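PDB 1ON3: methylmalonyl-CoA carboxyltransferase 12S subunit from Propionibacterium freudenreichii, which transfers the carboxyl group of methylmalonyl-CoA to the biotin of the 1.3S subunit, as the hexameric core of the transcarboxylase multienzyme complex. Local coordinates for residues 340-343 with 344-348; 288-292 with 293-297; 90-94 with 95-99; 187-190 with 191-194. All coordinates share one frame; numbering follows the deposited sequence.

Contact 1 (340-343 with 344-348)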
ATOM      1  N   GLY E 340      33.881 -19.770  25.973  1.00 16.33           N
ATOM      2  CA  GLY E 340      32.937 -18.839  25.375  1.00 14.62           C
ATOM      3  C   GLY E 340      32.947 -18.880  23.853  1.00 16.41           C
ATOM      4  O   GLY E 340      32.331 -18.033  23.202  1.00 12.81           O
ATOM      5  N   CYS E 341      33.652 -19.854  23.276  1.00  9.40           N
ATOM      6  CA  CYS E 341      33.691 -19.990  21.823  1.00 12.17           C
ATOM      7  C   CYS E 341      32.299 -20.236  21.255  1.00  7.83           C
ATOM      8  O   CYS E 341      31.468 -20.883  21.900  1.00 11.83           O
ATOM      9  CB  CYS E 341      34.555 -21.181  21.406  1.00 15.10           C
ATOM     10  SG  CYS E 341      36.338 -20.949  21.581  1.00 19.32           S
ATOM     11  N   LEU E 342      32.039 -19.704  20.065  1.00 12.18           N
ATOM     12  CA  LEU E 342      30.766 -19.966  19.389  1.00 11.60           C
ATOM     13  C   LEU E 342      31.054 -21.232  18.585  1.00 15.95           C
ATOM     14  O   LEU E 342      32.203 -21.456  18.187  1.00 15.76           O
ATOM     15  CB  LEU E 342      30.390 -18.815  18.437  1.00 10.86           C
ATOM     16  CG  LEU E 342      29.801 -17.572  19.116  1.00  9.39           C
ATOM     17  CD1 LEU E 342      29.660 -16.432  18.099  1.00 10.47           C
ATOM     18  CD2 LEU E 342      28.452 -17.922  19.716  1.00 11.73           C
ATOM     19  N   ASP E 343      30.045 -22.078  18.390  1.00  9.43           N
ATOM     20  CA  ASP E 343      30.216 -23.300  17.611  1.00 13.17           C
ATOM     21  C   ASP E 343      28.941 -23.532  16.795  1.00 15.01           C
ATOM     22  O   ASP E 343      28.045 -22.688  16.791  1.00 12.87           O
ATOM     23  CB  ASP E 343      30.534 -24.508  18.526  1.00 13.17           C
ATOM     24  CG  ASP E 343      29.370 -24.924  19.433  1.00 13.56           C
ATOM     25  OD1 ASP E 343      28.463 -24.112  19.710  1.00 14.35           O
ATOM     26  OD2 ASP E 343      29.382 -26.087  19.898  1.00 15.61           O
ATOM     27  N   ILE E 344      28.874 -24.646  16.082  1.00 13.25           N
ATOM     28  CA  ILE E 344      27.691 -24.944  15.274  1.00 12.16           C
ATOM     29  C   ILE E 344      26.392 -24.894  16.083  1.00 14.40           C
ATOM     30  O   ILE E 344      25.434 -24.217  15.698  1.00 10.21           O
ATOM     31  CB  ILE E 344      27.817 -26.353  14.624  1.00 14.84           C
ATOM     32  CG1 ILE E 344      28.929 -26.335  13.579  1.00 10.89           C
ATOM     33  CG2 ILE E 344      26.492 -26.770  13.994  1.00 11.35           C
ATOM     34  CD1 ILE E 344      29.336 -27.739  13.052  1.00 13.13           C
ATOM     35  N   ASN E 345      26.352 -25.615  17.198  1.00 13.07           N
ATOM     36  CA  ASN E 345      25.139 -25.654  18.009  1.00 12.82           C
ATOM     37  C   ASN E 345      24.738 -24.309  18.611  1.00 12.89           C
ATOM     38  O   ASN E 345      23.553 -23.973  18.619  1.00 13.42           O
ATOM     39  CB  ASN E 345      25.258 -26.716  19.105  1.00 11.94           C
ATOM     40  CG  ASN E 345      25.301 -28.134  18.537  1.00 11.97           C
ATOM     41  OD1 ASN E 345      25.160 -28.333  17.328  1.00 14.55           O
ATOM     42  ND2 ASN E 345      25.493 -29.118  19.404  1.00 10.63           N
ATOM     43  N   ALA E 346      25.707 -23.541  19.107  1.00 12.73           N
ATOM     44  CA  ALA E 346      25.396 -22.233  19.685  1.00 12.15           C
ATOM     45  C   ALA E 346      24.910 -21.272  18.593  1.00 10.00           C
ATOM     46  O   ALA E 346      24.063 -20.420  18.844  1.00 12.90           O
ATOM     47  CB  ALA E 346      26.616 -21.663  20.396  1.00 12.18           C
ATOM     48  N   SER E 347      25.439 -21.405  17.381  1.00 10.33           N
ATOM     49  CA  SER E 347      25.004 -20.537  16.273  1.00  8.50           C
ATOM     50  C   SER E 347      23.506 -20.730  16.000  1.00 12.42           C
ATOM     51  O   SER E 347      22.774 -19.752  15.774  1.00  9.68           O
ATOM     52  CB  SER E 347      25.804 -20.855  15.001  1.00  8.39           C
ATOM     53  OG  SER E 347      27.177 -20.528  15.176  1.00 13.71           O
ATOM     54  N   ASP E 348      23.060 -21.990  15.999  1.00  9.17           N
ATOM     55  CA  ASP E 348      21.647 -22.306  15.781  1.00 10.92           C
ATOM     56  C   ASP E 348      20.813 -21.740  16.934  1.00 11.47           C
ATOM     57  O   ASP E 348      19.762 -21.122  16.720  1.00 10.76           O
ATOM     58  CB  ASP E 348      21.402 -23.822  15.744  1.00  8.35           C
ATOM     59  CG  ASP E 348      21.763 -24.468  14.414  1.00  8.65           C
ATOM     60  OD1 ASP E 348      21.728 -23.802  13.366  1.00 12.05           O
ATOM     61  OD2 ASP E 348      22.041 -25.682  14.422  1.00 12.35           O
TER
HETATM   62  O   HOH W   1      28.580 -27.709  17.894  1.00 10.60           O
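The N-cap of helix 344-359 is a clear case of an aspartate closing the start of a helix, and Asp343 meets Ala346 and Ser347 there. Asp343 OD1 accepts from Ala346 N at 2.9 Å, the donor approaching 37° above the carboxylate plane. CG lies between the backbone N and the carbonyl carbon (chi1 68°), which brings OD1 to the amide of Ala346. OD1 also takes a bond from Asn315, whereas OD2 receives a bond from a water that in turn accepts from Asn345 N at 3.1 Å. The carboxylate therefore serves two backbone N-H groups of the first turn, one directly and one through water.

The carbonyl of Asp343 is gripped twice by Ser347: N donates to Asp343 O at 3.0 Å, and OG to the same Asp343 O at 2.8 Å, from well out of the carbonyl plane. Just before the cap, Leu342 CD2 rests 4.2 Å from Ala346 CB, and both side chains also touch Leu316 of strand 316-323. Further along, Asp348 pairs with Lys390 and with Arg386 of a second subunit. An aspartate N-cap whose carbonyl begins the i to i+4 bonding is typical of the start of an alpha helix.

Contact 2 (288-292 with 293-297)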
ATOM      1  N   LYS E 288      40.788 -16.439  33.075  1.00 21.41           N
ATOM      2  CA  LYS E 288      39.782 -16.909  34.022  1.00 17.45           C
ATOM      3  C   LYS E 288      38.397 -16.665  33.439  1.00 18.85           C
ATOM      4  O   LYS E 288      38.135 -15.594  32.896  1.00 17.84           O
ATOM      5  CB  LYS E 288      39.890 -16.156  35.351  1.00 24.45           C
ATOM      6  CG  LYS E 288      41.207 -16.315  36.094  1.00 29.72           C
ATOM      7  CD  LYS E 288      41.457 -17.754  36.491  1.00 33.91           C
ATOM      8  CE  LYS E 288      42.524 -17.842  37.580  1.00 40.05           C
ATOM      9  NZ  LYS E 288      43.742 -17.052  37.243  1.00 43.86           N
ATOM     10  N   GLY E 289      37.524 -17.659  33.546  1.00 18.47           N
ATOM     11  CA  GLY E 289      36.169 -17.512  33.044  1.00 18.19           C
ATOM     12  C   GLY E 289      35.266 -17.015  34.158  1.00 19.95           C
ATOM     13  O   GLY E 289      35.741 -16.554  35.195  1.00 18.33           O
ATOM     14  N   TYR E 290      33.961 -17.114  33.947  1.00 16.69           N
ATOM     15  CA  TYR E 290      32.970 -16.676  34.921  1.00 16.31           C
ATOM     16  C   TYR E 290      31.619 -17.060  34.342  1.00 17.60           C
ATOM     17  O   TYR E 290      31.558 -17.538  33.218  1.00 17.89           O
ATOM     18  CB  TYR E 290      33.036 -15.155  35.109  1.00 15.71           C
ATOM     19  CG  TYR E 290      32.801 -14.354  33.844  1.00 19.16           C
ATOM     20  CD1 TYR E 290      31.543 -13.816  33.549  1.00 13.83           C
ATOM     21  CD2 TYR E 290      33.840 -14.137  32.935  1.00 14.28           C
ATOM     22  CE1 TYR E 290      31.329 -13.083  32.372  1.00 13.50           C
ATOM     23  CE2 TYR E 290      33.642 -13.404  31.766  1.00 17.30           C
ATOM     24  CZ  TYR E 290      32.391 -12.880  31.487  1.00 16.68           C
ATOM     25  OH  TYR E 290      32.221 -12.138  30.340  1.00 11.09           O
ATOM     26  N   ASP E 291      30.548 -16.864  35.106  1.00 15.61           N
ATOM     27  CA  ASP E 291      29.204 -17.179  34.622  1.00 17.18           C
ATOM     28  C   ASP E 291      28.582 -15.866  34.186  1.00 13.91           C
ATOM     29  O   ASP E 291      28.337 -14.992  35.012  1.00 17.02           O
ATOM     30  CB  ASP E 291      28.345 -17.792  35.720  1.00 17.29           C
ATOM     31  CG  ASP E 291      27.071 -18.422  35.174  1.00 20.87           C
ATOM     32  OD1 ASP E 291      26.472 -17.844  34.240  1.00 15.85           O
ATOM     33  OD2 ASP E 291      26.662 -19.486  35.687  1.00 18.69           O
ATOM     34  N   VAL E 292      28.323 -15.727  32.890  1.00 16.03           N
ATOM     35  CA  VAL E 292      27.763 -14.488  32.373  1.00 11.31           C
ATOM     36  C   VAL E 292      26.364 -14.168  32.907  1.00  9.04           C
ATOM     37  O   VAL E 292      25.917 -13.030  32.835  1.00 16.92           O
ATOM     38  CB  VAL E 292      27.762 -14.501  30.817  1.00 14.05           C
ATOM     39  CG1 VAL E 292      26.704 -15.470  30.285  1.00 13.42           C
ATOM     40  CG2 VAL E 292      27.548 -13.094  30.285  1.00 12.28           C
ATOM     41  N   ARG E 293      25.672 -15.160  33.457  1.00 12.45           N
ATOM     42  CA  ARG E 293      24.343 -14.903  33.990  1.00 13.55           C
ATOM     43  C   ARG E 293      24.448 -14.068  35.265  1.00 17.72           C
ATOM     44  O   ARG E 293      23.469 -13.481  35.703  1.00 15.16           O
ATOM     45  CB  ARG E 293      23.599 -16.219  34.239  1.00 14.04           C
ATOM     46  CG  ARG E 293      23.218 -16.928  32.923  1.00 14.83           C
ATOM     47  CD  ARG E 293      22.811 -18.375  33.158  1.00 13.19           C
ATOM     48  NE  ARG E 293      23.925 -19.180  33.669  1.00 20.09           N
ATOM     49  CZ  ARG E 293      23.948 -20.512  33.663  1.00 21.12           C
ATOM     50  NH1 ARG E 293      22.918 -21.195  33.168  1.00 15.99           N
ATOM     51  NH2 ARG E 293      24.991 -21.162  34.163  1.00 18.99           N
ATOM     52  N   ASP E 294      25.638 -14.012  35.860  1.00 16.80           N
ATOM     53  CA  ASP E 294      25.815 -13.179  37.048  1.00 19.18           C
ATOM     54  C   ASP E 294      25.762 -11.720  36.605  1.00 17.11           C
ATOM     55  O   ASP E 294      25.336 -10.842  37.358  1.00 20.47           O
ATOM     56  CB  ASP E 294      27.146 -13.485  37.751  1.00 17.07           C
ATOM     57  CG  ASP E 294      27.120 -14.815  38.476  1.00 20.02           C
ATOM     58  OD1 ASP E 294      26.024 -15.247  38.893  1.00 26.36           O
ATOM     59  OD2 ASP E 294      28.186 -15.423  38.638  1.00 18.05           O
ATOM     60  N   VAL E 295      26.194 -11.458  35.374  1.00 12.92           N
ATOM     61  CA  VAL E 295      26.141 -10.107  34.842  1.00 12.76           C
ATOM     62  C   VAL E 295      24.675  -9.821  34.530  1.00 14.69           C
ATOM     63  O   VAL E 295      24.144  -8.768  34.885  1.00 15.97           O
ATOM     64  CB  VAL E 295      26.963  -9.966  33.549  1.00 13.84           C
ATOM     65  CG1 VAL E 295      26.737  -8.588  32.947  1.00 16.91           C
ATOM     66  CG2 VAL E 295      28.462 -10.192  33.849  1.00 14.81           C
ATOM     67  N   ILE E 296      24.019 -10.776  33.878  1.00 12.54           N
ATOM     68  CA  ILE E 296      22.613 -10.620  33.520  1.00 10.74           C
ATOM     69  C   ILE E 296      21.768 -10.321  34.752  1.00 11.21           C
ATOM     70  O   ILE E 296      20.976  -9.389  34.744  1.00 14.23           O
ATOM     71  CB  ILE E 296      22.058 -11.902  32.822  1.00 10.04           C
ATOM     72  CG1 ILE E 296      22.773 -12.104  31.475  1.00 12.03           C
ATOM     73  CG2 ILE E 296      20.523 -11.787  32.637  1.00 14.90           C
ATOM     74  CD1 ILE E 296      22.390 -13.402  30.718  1.00 12.95           C
ATOM     75  N   ALA E 297      21.940 -11.114  35.808  1.00 12.99           N
ATOM     76  CA  ALA E 297      21.157 -10.937  37.028  1.00 14.24           C
ATOM     77  C   ALA E 297      21.255  -9.532  37.600  1.00 16.90           C
ATOM     78  O   ALA E 297      20.281  -9.008  38.148  1.00 17.19           O
ATOM     79  CB  ALA E 297      21.578 -11.951  38.078  1.00 16.95           C
TER
HETATM   80  O   HOH W   2      30.752 -15.625  37.922  1.00 22.29           O
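Tyr290 lays its ring beside Val295, CE1 coming 4.3 Å from Val295 CG2 in an oblique approach, while its hydroxyl end is hydrogen-bonded to Asp369. Next in sequence, Asp291 does most of the polar work. Its OD1 accepts from Arg293 N at 2.9 Å on the anti side, and the syn lone pair of the same Asp291 OD1 takes Arg293 NE, also at 2.9 Å. The second oxygen, Asp291 OD2, receives Arg293 NH2 at 2.8 Å, completing a side-on, two-nitrogen salt bridge. The carboxylate and guanidinium planes are turned 34° apart, yet both carboxylate oxygens lie close to the guanidinium plane. A bend at chi3 (-65°) brings the arginine back to the aspartate two residues before it, and NH1 reaches Glu307 on strand 305-308, so the guanidinium is held between two acids.

The backbone of Asp291 takes part as well: O accepts from Asp294 N, and a water links Asp291 N to Asp294 OD2. The bond from Arg293 N to Asp291 OD1 makes an Asx turn that caps the start of helix 293-299, and Gln334 braces it by bonding Asp291 OD1 and Val292 N. Finally, Val292 O accepts from two amides. Ile296 N donates to Val292 O in the carbonyl plane at 3.1 Å, whereas Val295 N meets Val292 O at 3.0 Å from above that plane.

Contact 3 (90-94 with 95-99); sequences GTILG and RPVHA
Thr91 and Pro96 face each other in a two-residue beta hairpin, whose strands 85-92 and 95-102 are neighbours in a mixed sheet and are joined by a type I' turn from Ile92 to Arg95. Backbone bonds set the register. Gly90 and Val97 form one hydrogen-bonded pair, with Val97 N to Gly90 O at 2.8 Å. Ile92 and Arg95 form the other: Arg95 N donates to Ile92 O at 2.9 Å, closing the turn, and Ile92 N returns a bond to Arg95 O at 2.8 Å. Thr91 and Pro96 make the non-hydrogen-bonded pair between them, where a proline, having no N-H, costs the hairpin no cross-strand bond. CA-H...O contacts supplement these bonds, Thr91 CA lying 3.0 Å from Arg95 O.

Outside the hairpin, Asp55 accepts from Thr91 OG1 and from the N atoms of Leu93 and Gly94 in the turn. Gln257 takes Arg95 NE. The arginine starts near its partner strand, with Arg95 CB 3.3 Å from Ile92 O, before bending away at chi3 (54°).

Apolar packing belongs to the face bearing Ile92 and Val97, towards Leu54. These two side chains cross at about a right angle, and Ile92 CD1 lies almost equally near both methyls of the valine, 4.0 Å from Val97 CG2 and 4.1 Å from Val97 CG1.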
ATOM      1  N   GLY E  90      -9.736 -19.275  25.566  1.00 14.04           N
ATOM      2  CA  GLY E  90      -9.756 -18.976  26.986  1.00 14.69           C
ATOM      3  C   GLY E  90      -8.889 -17.759  27.220  1.00 10.24           C
ATOM      4  O   GLY E  90      -8.552 -17.064  26.263  1.00 13.33           O
ATOM      5  N   THR E  91      -8.540 -17.484  28.473  1.00 16.25           N
ATOM      6  CA  THR E  91      -7.668 -16.357  28.765  1.00 14.52           C
ATOM      7  C   THR E  91      -6.594 -16.797  29.750  1.00 18.58           C
ATOM      8  O   THR E  91      -6.785 -17.751  30.508  1.00 18.40           O
ATOM      9  CB  THR E  91      -8.430 -15.154  29.388  1.00 16.31           C
ATOM     10  OG1 THR E  91      -8.971 -15.535  30.656  1.00 15.30           O
ATOM     11  CG2 THR E  91      -9.556 -14.687  28.466  1.00 13.69           C
ATOM     12  N   ILE E  92      -5.450 -16.120  29.711  1.00 13.07           N
ATOM     13  CA  ILE E  92      -4.363 -16.407  30.643  1.00 15.78           C
ATOM     14  C   ILE E  92      -4.030 -15.022  31.188  1.00 16.66           C
ATOM     15  O   ILE E  92      -3.611 -14.130  30.447  1.00 13.00           O
ATOM     16  CB  ILE E  92      -3.152 -17.056  29.934  1.00 16.64           C
ATOM     17  CG1 ILE E  92      -3.515 -18.486  29.492  1.00 14.47           C
ATOM     18  CG2 ILE E  92      -1.945 -17.072  30.875  1.00 16.50           C
ATOM     19  CD1 ILE E  92      -2.445 -19.183  28.629  1.00 15.64           C
ATOM     20  N   LEU E  93      -4.270 -14.843  32.482  1.00 17.51           N
ATOM     21  CA  LEU E  93      -4.069 -13.553  33.125  1.00 17.44           C
ATOM     22  C   LEU E  93      -4.828 -12.498  32.325  1.00 17.79           C
ATOM     23  O   LEU E  93      -4.320 -11.417  32.052  1.00 19.54           O
ATOM     24  CB  LEU E  93      -2.575 -13.219  33.219  1.00 19.61           C
ATOM     25  CG  LEU E  93      -1.933 -13.610  34.558  1.00 20.16           C
ATOM     26  CD1 LEU E  93      -2.183 -15.076  34.859  1.00 27.44           C
ATOM     27  CD2 LEU E  93      -0.437 -13.320  34.522  1.00 25.31           C
ATOM     28  N   GLY E  94      -6.052 -12.844  31.931  1.00 17.08           N
ATOM     29  CA  GLY E  94      -6.886 -11.922  31.178  1.00 18.38           C
ATOM     30  C   GLY E  94      -6.628 -11.841  29.684  1.00 15.28           C
ATOM     31  O   GLY E  94      -7.462 -11.323  28.946  1.00 14.72           O
ATOM     32  N   ARG E  95      -5.485 -12.357  29.234  1.00 15.38           N
ATOM     33  CA  ARG E  95      -5.124 -12.324  27.817  1.00 12.73           C
ATOM     34  C   ARG E  95      -5.801 -13.427  27.031  1.00 14.68           C
ATOM     35  O   ARG E  95      -5.690 -14.603  27.369  1.00 14.11           O
ATOM     36  CB  ARG E  95      -3.607 -12.470  27.646  1.00 11.00           C
ATOM     37  CG  ARG E  95      -2.800 -11.343  28.274  1.00 14.10           C
ATOM     38  CD  ARG E  95      -1.307 -11.647  28.244  1.00 19.58           C
ATOM     39  NE  ARG E  95      -0.859 -11.958  26.892  1.00 18.03           N
ATOM     40  CZ  ARG E  95       0.390 -12.259  26.560  1.00 12.82           C
ATOM     41  NH1 ARG E  95       1.341 -12.292  27.494  1.00  7.47           N
ATOM     42  NH2 ARG E  95       0.680 -12.510  25.285  1.00 10.47           N
ATOM     43  N   PRO E  96      -6.510 -13.063  25.960  1.00 13.14           N
ATOM     44  CA  PRO E  96      -7.196 -14.059  25.133  1.00 13.85           C
ATOM     45  C   PRO E  96      -6.193 -14.999  24.457  1.00 14.55           C
ATOM     46  O   PRO E  96      -5.161 -14.547  23.941  1.00 13.82           O
ATOM     47  CB  PRO E  96      -7.927 -13.195  24.095  1.00 14.72           C
ATOM     48  CG  PRO E  96      -8.129 -11.878  24.825  1.00 15.20           C
ATOM     49  CD  PRO E  96      -6.797 -11.698  25.490  1.00 15.15           C
ATOM     50  N   VAL E  97      -6.491 -16.296  24.466  1.00 12.20           N
ATOM     51  CA  VAL E  97      -5.649 -17.287  23.801  1.00 10.35           C
ATOM     52  C   VAL E  97      -6.534 -18.382  23.225  1.00 12.80           C
ATOM     53  O   VAL E  97      -7.704 -18.494  23.593  1.00 13.61           O
ATOM     54  CB  VAL E  97      -4.633 -17.988  24.765  1.00 10.38           C
ATOM     55  CG1 VAL E  97      -3.621 -16.989  25.316  1.00  7.41           C
ATOM     56  CG2 VAL E  97      -5.377 -18.707  25.893  1.00 11.57           C
ATOM     57  N   HIS E  98      -5.972 -19.163  22.306  1.00  9.76           N
ATOM     58  CA  HIS E  98      -6.643 -20.319  21.718  1.00  9.56           C
ATOM     59  C   HIS E  98      -5.742 -21.503  22.061  1.00 13.74           C
ATOM     60  O   HIS E  98      -4.516 -21.365  22.091  1.00 10.98           O
ATOM     61  CB  HIS E  98      -6.799 -20.168  20.205  1.00 12.65           C
ATOM     62  CG  HIS E  98      -7.869 -19.198  19.820  1.00 16.11           C
ATOM     63  ND1 HIS E  98      -7.683 -17.829  19.849  1.00 15.03           N
ATOM     64  CD2 HIS E  98      -9.165 -19.396  19.481  1.00 14.32           C
ATOM     65  CE1 HIS E  98      -8.823 -17.229  19.544  1.00 18.55           C
ATOM     66  NE2 HIS E  98      -9.738 -18.159  19.320  1.00 13.51           N
ATOM     67  N   ALA E  99      -6.335 -22.665  22.316  1.00 12.06           N
ATOM     68  CA  ALA E  99      -5.536 -23.823  22.719  1.00  8.10           C
ATOM     69  C   ALA E  99      -6.131 -25.153  22.285  1.00 12.81           C
ATOM     70  O   ALA E  99      -7.329 -25.246  22.002  1.00 13.15           O
ATOM     71  CB  ALA E  99      -5.376 -23.814  24.239  1.00 10.98           C
TER

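Contact 4 (187-190 with 191-194)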
ATOM      1  N   ALA E 187       7.982 -28.745  16.072  1.00  9.91           N
ATOM      2  CA  ALA E 187       9.171 -28.130  15.480  1.00 10.49           C
ATOM      3  C   ALA E 187       8.825 -26.849  14.744  1.00  9.14           C
ATOM      4  O   ALA E 187       9.638 -25.945  14.658  1.00 11.04           O
ATOM      5  CB  ALA E 187       9.851 -29.109  14.501  1.00  7.66           C
ATOM      6  N   LEU E 188       7.621 -26.784  14.196  1.00  8.76           N
ATOM      7  CA  LEU E 188       7.189 -25.603  13.449  1.00  7.87           C
ATOM      8  C   LEU E 188       6.573 -24.516  14.341  1.00 10.51           C
ATOM      9  O   LEU E 188       6.288 -23.413  13.868  1.00 12.14           O
ATOM     10  CB  LEU E 188       6.217 -26.037  12.342  1.00  6.26           C
ATOM     11  CG  LEU E 188       6.838 -26.887  11.207  1.00  9.07           C
ATOM     12  CD1 LEU E 188       5.738 -27.467  10.319  1.00  9.93           C
ATOM     13  CD2 LEU E 188       7.796 -26.038  10.369  1.00  2.53           C
ATOM     14  N   THR E 189       6.358 -24.815  15.624  1.00 10.32           N
ATOM     15  CA  THR E 189       5.821 -23.804  16.542  1.00  7.83           C
ATOM     16  C   THR E 189       7.058 -23.033  16.992  1.00 12.23           C
ATOM     17  O   THR E 189       8.155 -23.296  16.506  1.00  7.82           O
ATOM     18  CB  THR E 189       5.132 -24.413  17.796  1.00 13.47           C
ATOM     19  OG1 THR E 189       6.095 -25.133  18.587  1.00  9.30           O
ATOM     20  CG2 THR E 189       3.970 -25.362  17.375  1.00 12.19           C
ATOM     21  N   ASP E 190       6.915 -22.094  17.917  1.00  7.89           N
ATOM     22  CA  ASP E 190       8.104 -21.337  18.326  1.00 10.98           C
ATOM     23  C   ASP E 190       8.902 -21.923  19.478  1.00 10.90           C
ATOM     24  O   ASP E 190      10.135 -21.887  19.456  1.00 13.67           O
ATOM     25  CB  ASP E 190       7.715 -19.909  18.661  1.00  9.65           C
ATOM     26  CG  ASP E 190       7.058 -19.216  17.495  1.00 10.56           C
ATOM     27  OD1 ASP E 190       5.911 -18.766  17.654  1.00 11.56           O
ATOM     28  OD2 ASP E 190       7.689 -19.141  16.419  1.00  9.91           O
ATOM     29  N   PHE E 191       8.201 -22.432  20.489  1.00  7.86           N
ATOM     30  CA  PHE E 191       8.846 -23.015  21.654  1.00  7.82           C
ATOM     31  C   PHE E 191       8.273 -24.357  22.035  1.00 10.53           C
ATOM     32  O   PHE E 191       7.055 -24.526  22.061  1.00 10.19           O
ATOM     33  CB  PHE E 191       8.712 -22.103  22.871  1.00  9.75           C
ATOM     34  CG  PHE E 191       9.347 -20.765  22.686  1.00  9.09           C
ATOM     35  CD1 PHE E 191       8.602 -19.683  22.231  1.00 12.24           C
ATOM     36  CD2 PHE E 191      10.701 -20.602  22.909  1.00  7.99           C
ATOM     37  CE1 PHE E 191       9.213 -18.439  21.998  1.00 13.19           C
ATOM     38  CE2 PHE E 191      11.316 -19.376  22.679  1.00  6.39           C
ATOM     39  CZ  PHE E 191      10.568 -18.294  22.223  1.00 12.67           C
ATOM     40  N   ILE E 192       9.155 -25.308  22.332  1.00 10.36           N
ATOM     41  CA  ILE E 192       8.708 -26.624  22.778  1.00 10.28           C
ATOM     42  C   ILE E 192       9.066 -26.831  24.248  1.00 14.65           C
ATOM     43  O   ILE E 192      10.239 -26.725  24.614  1.00 14.41           O
ATOM     44  CB  ILE E 192       9.369 -27.775  21.991  1.00  9.48           C
ATOM     45  CG1 ILE E 192       8.974 -27.701  20.514  1.00 10.72           C
ATOM     46  CG2 ILE E 192       8.930 -29.117  22.598  1.00 11.63           C
ATOM     47  CD1 ILE E 192       9.716 -28.728  19.639  1.00 10.14           C
ATOM     48  N   ILE E 193       8.052 -27.097  25.079  1.00 10.54           N
ATOM     49  CA  ILE E 193       8.241 -27.387  26.502  1.00 12.63           C
ATOM     50  C   ILE E 193       7.938 -28.873  26.575  1.00 10.71           C
ATOM     51  O   ILE E 193       6.861 -29.295  26.170  1.00 15.53           O
ATOM     52  CB  ILE E 193       7.220 -26.662  27.404  1.00  9.48           C
ATOM     53  CG1 ILE E 193       7.412 -25.148  27.299  1.00  9.58           C
ATOM     54  CG2 ILE E 193       7.415 -27.085  28.854  1.00  9.19           C
ATOM     55  CD1 ILE E 193       6.189 -24.373  27.777  1.00 11.28           C
ATOM     56  N   MET E 194       8.882 -29.653  27.086  1.00  9.43           N
ATOM     57  CA  MET E 194       8.733 -31.099  27.164  1.00 12.87           C
ATOM     58  C   MET E 194       8.862 -31.595  28.602  1.00 13.43           C
ATOM     59  O   MET E 194       9.833 -31.264  29.280  1.00 14.20           O
ATOM     60  CB  MET E 194       9.818 -31.728  26.288  1.00 16.09           C
ATOM     61  CG  MET E 194       9.544 -33.106  25.806  1.00 19.44           C
ATOM     62  SD  MET E 194      10.735 -33.619  24.545  1.00 16.18           S
ATOM     63  CE  MET E 194      10.472 -35.398  24.702  1.00 16.84           C
TER
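Phe191 turns back over the peptide group that precedes it, and its side chain can be followed atom by atom. Phe191 CB lies 3.4 Å from Asp190 C. Phe191 CG keeps that closeness, 3.4 Å from Asp190 C, because it sits anti to its own carbonyl carbon and beside the backbone N (chi1 -61°), which tips the ring over the Asp190 carbonyl. Asp190 O consequently lies over one ring face, 3.5 Å from Phe191 CG. Beyond CG the two ring edges part company: Phe191 CD1 approaches Asp190 CB at 3.7 Å, and Phe191 CD2 stays at the oxygen, 3.7 Å from Asp190 O. Further out, Phe191 CE1 is still 3.9 Å from Asp190 CB. Beyond 187-190 the ring makes edge-to-face contacts with Phe356 and His235, and Leu251 of helix 241-253 touches it.

The turn as a whole carries the chain from helix 184-188 into strand 191-195. That helix lies in the crossover between the adjacent parallel strands 170-175 and 191-195 of the crotonase-like core, and strand 236-238 lies on the other side of 191-195.

Across the turn from the ring, Ile192 extends CD1 back towards the helix end, 4.0 Å from Ala187 N. Thr189 lies between them in sequence; its OG1 comes no closer than 3.7 Å to Phe191 O and is bonded instead to Pro186 O, one turn back. The carboxylate of Asp190 finds its partners elsewhere: OD1 accepts from Gln170 N, and OD2 is hydrogen-bonded to Asn520 of a second subunit.

How the contacts relate
The four contacts divide between two crotonase-like halves with matching sheets, a duplication of one domain. Contact 3 and then contact 4 come first along the chain, both in the N-terminal half and on one mixed sheet, their centres about 19 Å apart. Contacts 2 and 1 follow in the C-terminal half, centres about 18 Å apart, opening helices 293-299 and 344-359. Contact 3 lies about 36 Å from contacts 1 and 2, centre to centre, and across the chain's centre from contact 1. Contacts 1 and 4, centres about 20 Å apart, join the halves: Phe191 stacks edge-to-face with Phe356 of helix 344-359, while Asp348 and Asp190 meet C-terminal residues, Cys523 and Asn520, of a second subunit.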